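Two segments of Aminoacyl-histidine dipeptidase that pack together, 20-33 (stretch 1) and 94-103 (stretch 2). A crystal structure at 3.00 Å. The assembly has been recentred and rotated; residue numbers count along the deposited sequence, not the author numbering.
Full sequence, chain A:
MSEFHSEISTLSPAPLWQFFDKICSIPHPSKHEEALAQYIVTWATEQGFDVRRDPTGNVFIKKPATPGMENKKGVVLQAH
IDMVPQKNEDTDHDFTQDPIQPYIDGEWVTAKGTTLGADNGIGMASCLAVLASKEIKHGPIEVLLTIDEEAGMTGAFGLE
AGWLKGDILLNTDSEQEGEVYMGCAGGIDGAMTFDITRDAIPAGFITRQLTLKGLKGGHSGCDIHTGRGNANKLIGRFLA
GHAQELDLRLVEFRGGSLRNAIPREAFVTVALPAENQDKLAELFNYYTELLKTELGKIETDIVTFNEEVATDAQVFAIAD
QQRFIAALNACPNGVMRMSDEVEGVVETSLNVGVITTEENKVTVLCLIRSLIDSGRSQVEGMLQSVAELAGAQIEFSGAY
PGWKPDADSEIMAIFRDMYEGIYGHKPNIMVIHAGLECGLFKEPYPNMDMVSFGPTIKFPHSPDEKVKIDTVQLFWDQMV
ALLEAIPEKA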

# COMPACT_ATOMS: atom_id res chain seq x y z
N PHE A 20 20.58 -16.82 3.99
CA PHE A 20 20.30 -15.58 4.67
C PHE A 20 21.53 -14.99 5.40
O PHE A 20 21.74 -13.76 5.36
CB PHE A 20 19.10 -15.71 5.61
CG PHE A 20 18.67 -14.40 6.19
CD1 PHE A 20 18.17 -13.40 5.37
CD2 PHE A 20 18.78 -14.16 7.55
CE1 PHE A 20 17.79 -12.18 5.88
CE2 PHE A 20 18.40 -12.95 8.08
CZ PHE A 20 17.91 -11.95 7.24
N ASP A 21 22.35 -15.84 6.03
CA ASP A 21 23.55 -15.32 6.69
C ASP A 21 24.46 -14.70 5.63
O ASP A 21 25.05 -13.65 5.87
CB ASP A 21 24.29 -16.35 7.59
CG ASP A 21 25.15 -15.68 8.73
OD1 ASP A 21 25.66 -16.40 9.63
OD2 ASP A 21 25.32 -14.42 8.73
N LYS A 22 24.52 -15.31 4.45
CA LYS A 22 25.32 -14.75 3.35
C LYS A 22 24.74 -13.45 2.79
O LYS A 22 25.48 -12.46 2.67
CB LYS A 22 25.54 -15.77 2.23
CG LYS A 22 26.36 -15.23 1.03
CD LYS A 22 27.85 -15.16 1.36
CE LYS A 22 28.66 -14.80 0.13
NZ LYS A 22 29.72 -15.83 -0.16
N ILE A 23 23.45 -13.43 2.43
CA ILE A 23 22.74 -12.18 2.09
C ILE A 23 22.92 -11.03 3.12
O ILE A 23 23.04 -9.89 2.74
CB ILE A 23 21.23 -12.41 1.88
CG1 ILE A 23 20.97 -13.20 0.59
CG2 ILE A 23 20.52 -11.10 1.78
CD1 ILE A 23 19.58 -13.84 0.50
N CYS A 24 22.94 -11.35 4.41
CA CYS A 24 23.16 -10.33 5.43
C CYS A 24 24.55 -9.70 5.33
O CYS A 24 24.74 -8.55 5.72
CB CYS A 24 23.04 -10.94 6.83
SG CYS A 24 21.38 -11.11 7.51
N SER A 25 25.52 -10.50 4.86
CA SER A 25 26.93 -10.12 4.85
C SER A 25 27.27 -9.14 3.71
O SER A 25 28.27 -8.40 3.79
CB SER A 25 27.84 -11.35 4.76
OG SER A 25 27.86 -11.90 3.45
N ILE A 26 26.46 -9.14 2.65
CA ILE A 26 26.73 -8.21 1.55
C ILE A 26 25.67 -7.11 1.43
O ILE A 26 24.51 -7.39 1.15
CB ILE A 26 26.98 -8.92 0.16
CG1 ILE A 26 25.84 -8.64 -0.81
CG2 ILE A 26 27.29 -10.43 0.31
CD1 ILE A 26 24.56 -9.35 -0.43
N PRO A 27 26.10 -5.87 1.66
CA PRO A 27 25.20 -4.71 1.62
C PRO A 27 24.34 -4.41 0.40
O PRO A 27 24.85 -4.09 -0.67
CB PRO A 27 26.17 -3.53 1.62
CG PRO A 27 27.38 -4.04 2.33
CD PRO A 27 27.49 -5.49 1.95
N HIS A 28 23.02 -4.51 0.58
CA HIS A 28 22.07 -4.22 -0.48
C HIS A 28 20.84 -3.33 -0.15
O HIS A 28 19.72 -3.82 -0.13
CB HIS A 28 21.66 -5.69 -0.79
CG HIS A 28 21.07 -6.44 0.37
ND1 HIS A 28 21.80 -6.78 1.49
CD2 HIS A 28 19.82 -6.91 0.59
CE1 HIS A 28 21.03 -7.42 2.35
NE2 HIS A 28 19.82 -7.52 1.83
N PRO A 29 21.03 -2.01 0.08
CA PRO A 29 19.85 -1.16 0.28
C PRO A 29 19.32 -0.84 -1.09
O PRO A 29 19.96 -1.18 -2.09
CB PRO A 29 20.42 0.13 0.87
CG PRO A 29 21.80 -0.18 1.34
CD PRO A 29 22.27 -1.31 0.49
N SER A 30 18.16 -0.20 -1.13
CA SER A 30 17.51 0.07 -2.40
C SER A 30 18.52 0.78 -3.26
O SER A 30 19.36 1.54 -2.74
CB SER A 30 16.24 0.89 -2.21
OG SER A 30 15.44 0.33 -1.16
N LYS A 31 18.49 0.47 -4.55
CA LYS A 31 19.37 1.10 -5.54
C LYS A 31 20.86 0.63 -5.53
O LYS A 31 21.64 1.03 -6.39
CB LYS A 31 19.23 2.63 -5.50
CG LYS A 31 17.83 3.17 -5.91
CD LYS A 31 17.65 3.26 -7.45
CE LYS A 31 18.17 4.62 -8.00
NZ LYS A 31 18.50 4.63 -9.48
N HIS A 32 21.22 -0.26 -4.60
CA HIS A 32 22.59 -0.78 -4.51
C HIS A 32 22.63 -2.30 -4.59
O HIS A 32 23.54 -2.96 -4.09
CB HIS A 32 23.24 -0.27 -3.25
CG HIS A 32 23.41 1.21 -3.24
ND1 HIS A 32 22.35 2.08 -3.29
CD2 HIS A 32 24.53 1.98 -3.21
CE1 HIS A 32 22.80 3.32 -3.28
NE2 HIS A 32 24.12 3.29 -3.22
N GLU A 33 21.62 -2.83 -5.26
CA GLU A 33 21.51 -4.25 -5.56
C GLU A 33 22.73 -4.86 -6.23
O GLU A 33 23.09 -5.99 -5.91
CB GLU A 33 20.28 -4.50 -6.43
CG GLU A 33 19.65 -3.23 -6.99
CD GLU A 33 18.48 -2.74 -6.14
OE1 GLU A 33 17.86 -3.56 -5.41
OE2 GLU A 33 18.16 -1.53 -6.20
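Stretch 2 (94-103) DFTQDPIQPY

What forms the apolar centre of the contact? Cys 24 points its CA-to-CB bond toward stretch 2, and its side chain packs against Ile 100 and Pro 102. Its CB lies 4.1 Å from CB of Ile 100, and its SG lies 3.7 Å from CG of Pro 102. Ile 100 carries its chi1 in the m well and its chi2 in p, and its CD1 comes within 3.8 Å of CE1 of His 28, meeting that imidazole obliquely. Cys 24, Ile 100 and His 28 are buried, whereas Pro 102 keeps some exposure.

How does the backbone of stretch 2 run over this centre? From Asp 98 to Pro 102 it is extended, with psi values between 88° and 154°, and it leads into the strand that includes Tyr 103. The two chains pass in opposite directions: Cys 24 faces Ile 100, with their CA atoms 5.0 Å apart, while the next residue, Ser 25, faces the preceding one, Pro 99, with CA atoms 4.6 Å apart. One backbone hydrogen bond joins the two chains here, from Ile 100 N to Cys 24 O at 2.8 Å, although the position of that oxygen is less certain in the model.

Why does Pro 27 meet so much backbone? Before its extended part, stretch 2 makes a compact bend, held by hydrogen bonds from Gln 97 N and Asp 98 N to Asp 94 O, at 2.8 and 2.6 Å. Carbonyl groups of this bend and the residues beside it gather round the proline ring: Pro 27 CB is 3.4 Å from both Phe 95 O and Thr 96 O, and Pro 27 CG is 3.2 Å from Gln 97 O and 3.4 Å from Asp 98 O. The ring thus fits against main chain rather than side chains. Beyond it, Pro 29 CG packs 3.6 Å from Phe 95 CB, a further apolar contact, away from the Cys 24 centre.

What lies at the polar edge? Polar groups there meet carbon atoms, and the hydrogen bond between the stretches remains that from Ile 100 N to Cys 24 O. At one border is His 32, which closes the type II turn begun by Pro 29. His 32 ND1 donates a hydrogen bond to Ser 30 O at 3.1 Å, and its NE2 reaches 3.4 Å from Thr 96 CG2, a methyl group. At another, Asp 21 OD2 stands 4.1 Å from Pro 102 CG. Ser 25 turns its CA-to-CB bond away and its hydroxyl turns back within stretch 1, with Ser 25 OG donating to Lys 22 O at 2.6 Å; its backbone O lies 3.5 Å from Pro 99 CB.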

# COMPACT_ATOMS: atom_id res chain seq x y z
N ASP A 94 27.38 2.43 7.61
CA ASP A 94 27.30 2.88 6.23
C ASP A 94 26.58 1.80 5.45
O ASP A 94 27.17 0.79 5.07
CB ASP A 94 28.68 3.15 5.63
CG ASP A 94 28.65 4.17 4.49
OD1 ASP A 94 28.41 5.39 4.78
OD2 ASP A 94 28.87 3.78 3.32
N PHE A 95 25.29 2.01 5.22
CA PHE A 95 24.50 1.03 4.49
C PHE A 95 25.12 0.62 3.17
O PHE A 95 25.17 -0.56 2.87
CB PHE A 95 23.04 1.48 4.33
CG PHE A 95 22.20 1.24 5.58
CD1 PHE A 95 22.15 2.18 6.60
CD2 PHE A 95 21.50 0.04 5.74
CE1 PHE A 95 21.41 1.95 7.74
CE2 PHE A 95 20.75 -0.19 6.89
CZ PHE A 95 20.71 0.76 7.89
N THR A 96 25.63 1.56 2.39
CA THR A 96 26.23 1.20 1.10
C THR A 96 27.34 0.18 1.31
O THR A 96 27.57 -0.66 0.46
CB THR A 96 26.69 2.42 0.28
OG1 THR A 96 27.69 3.13 1.02
CG2 THR A 96 25.52 3.35 -0.07
N GLN A 97 28.01 0.25 2.46
CA GLN A 97 29.22 -0.54 2.68
C GLN A 97 29.25 -1.62 3.77
O GLN A 97 29.92 -2.65 3.61
CB GLN A 97 30.33 0.46 2.95
CG GLN A 97 30.92 1.05 1.69
CD GLN A 97 32.15 1.86 2.00
OE1 GLN A 97 32.19 2.56 3.03
NE2 GLN A 97 33.17 1.75 1.15
N ASP A 98 28.53 -1.39 4.87
CA ASP A 98 28.51 -2.30 6.01
C ASP A 98 27.47 -3.43 5.95
O ASP A 98 26.35 -3.24 5.42
CB ASP A 98 28.34 -1.50 7.30
CG ASP A 98 29.47 -0.53 7.51
OD1 ASP A 98 29.50 0.13 8.57
OD2 ASP A 98 30.34 -0.43 6.62
N PRO A 99 27.84 -4.61 6.50
CA PRO A 99 27.02 -5.81 6.57
C PRO A 99 25.99 -5.73 7.69
O PRO A 99 26.21 -5.02 8.67
CB PRO A 99 28.05 -6.89 6.90
CG PRO A 99 29.04 -6.20 7.75
CD PRO A 99 29.17 -4.85 7.10
N ILE A 100 24.89 -6.45 7.55
CA ILE A 100 23.94 -6.59 8.64
C ILE A 100 24.49 -7.58 9.66
O ILE A 100 24.95 -8.68 9.30
CB ILE A 100 22.57 -7.09 8.15
CG1 ILE A 100 22.06 -6.25 6.96
CG2 ILE A 100 21.57 -7.14 9.29
CD1 ILE A 100 22.70 -6.55 5.62
N GLN A 101 24.46 -7.21 10.92
CA GLN A 101 24.90 -8.16 11.92
C GLN A 101 23.66 -8.81 12.52
O GLN A 101 23.16 -8.34 13.53
CB GLN A 101 25.71 -7.47 13.02
CG GLN A 101 26.96 -6.73 12.59
CD GLN A 101 27.38 -5.73 13.65
OE1 GLN A 101 27.86 -6.11 14.73
NE2 GLN A 101 27.17 -4.44 13.37
N PRO A 102 23.16 -9.91 11.92
CA PRO A 102 21.97 -10.51 12.52
C PRO A 102 22.37 -11.22 13.80
O PRO A 102 23.51 -11.70 13.91
CB PRO A 102 21.54 -11.53 11.47
CG PRO A 102 22.83 -11.93 10.79
CD PRO A 102 23.64 -10.67 10.75
N TYR A 103 21.47 -11.26 14.77
CA TYR A 103 21.70 -12.03 15.98
C TYR A 103 20.41 -12.70 16.46
O TYR A 103 19.32 -12.35 16.00
CB TYR A 103 22.35 -11.18 17.07
CG TYR A 103 21.45 -10.18 17.76
CD1 TYR A 103 20.92 -10.44 19.04
CD2 TYR A 103 21.15 -8.95 17.17
CE1 TYR A 103 20.10 -9.54 19.68
CE2 TYR A 103 20.33 -8.03 17.80
CZ TYR A 103 19.81 -8.32 19.05
OH TYR A 103 18.98 -7.41 19.69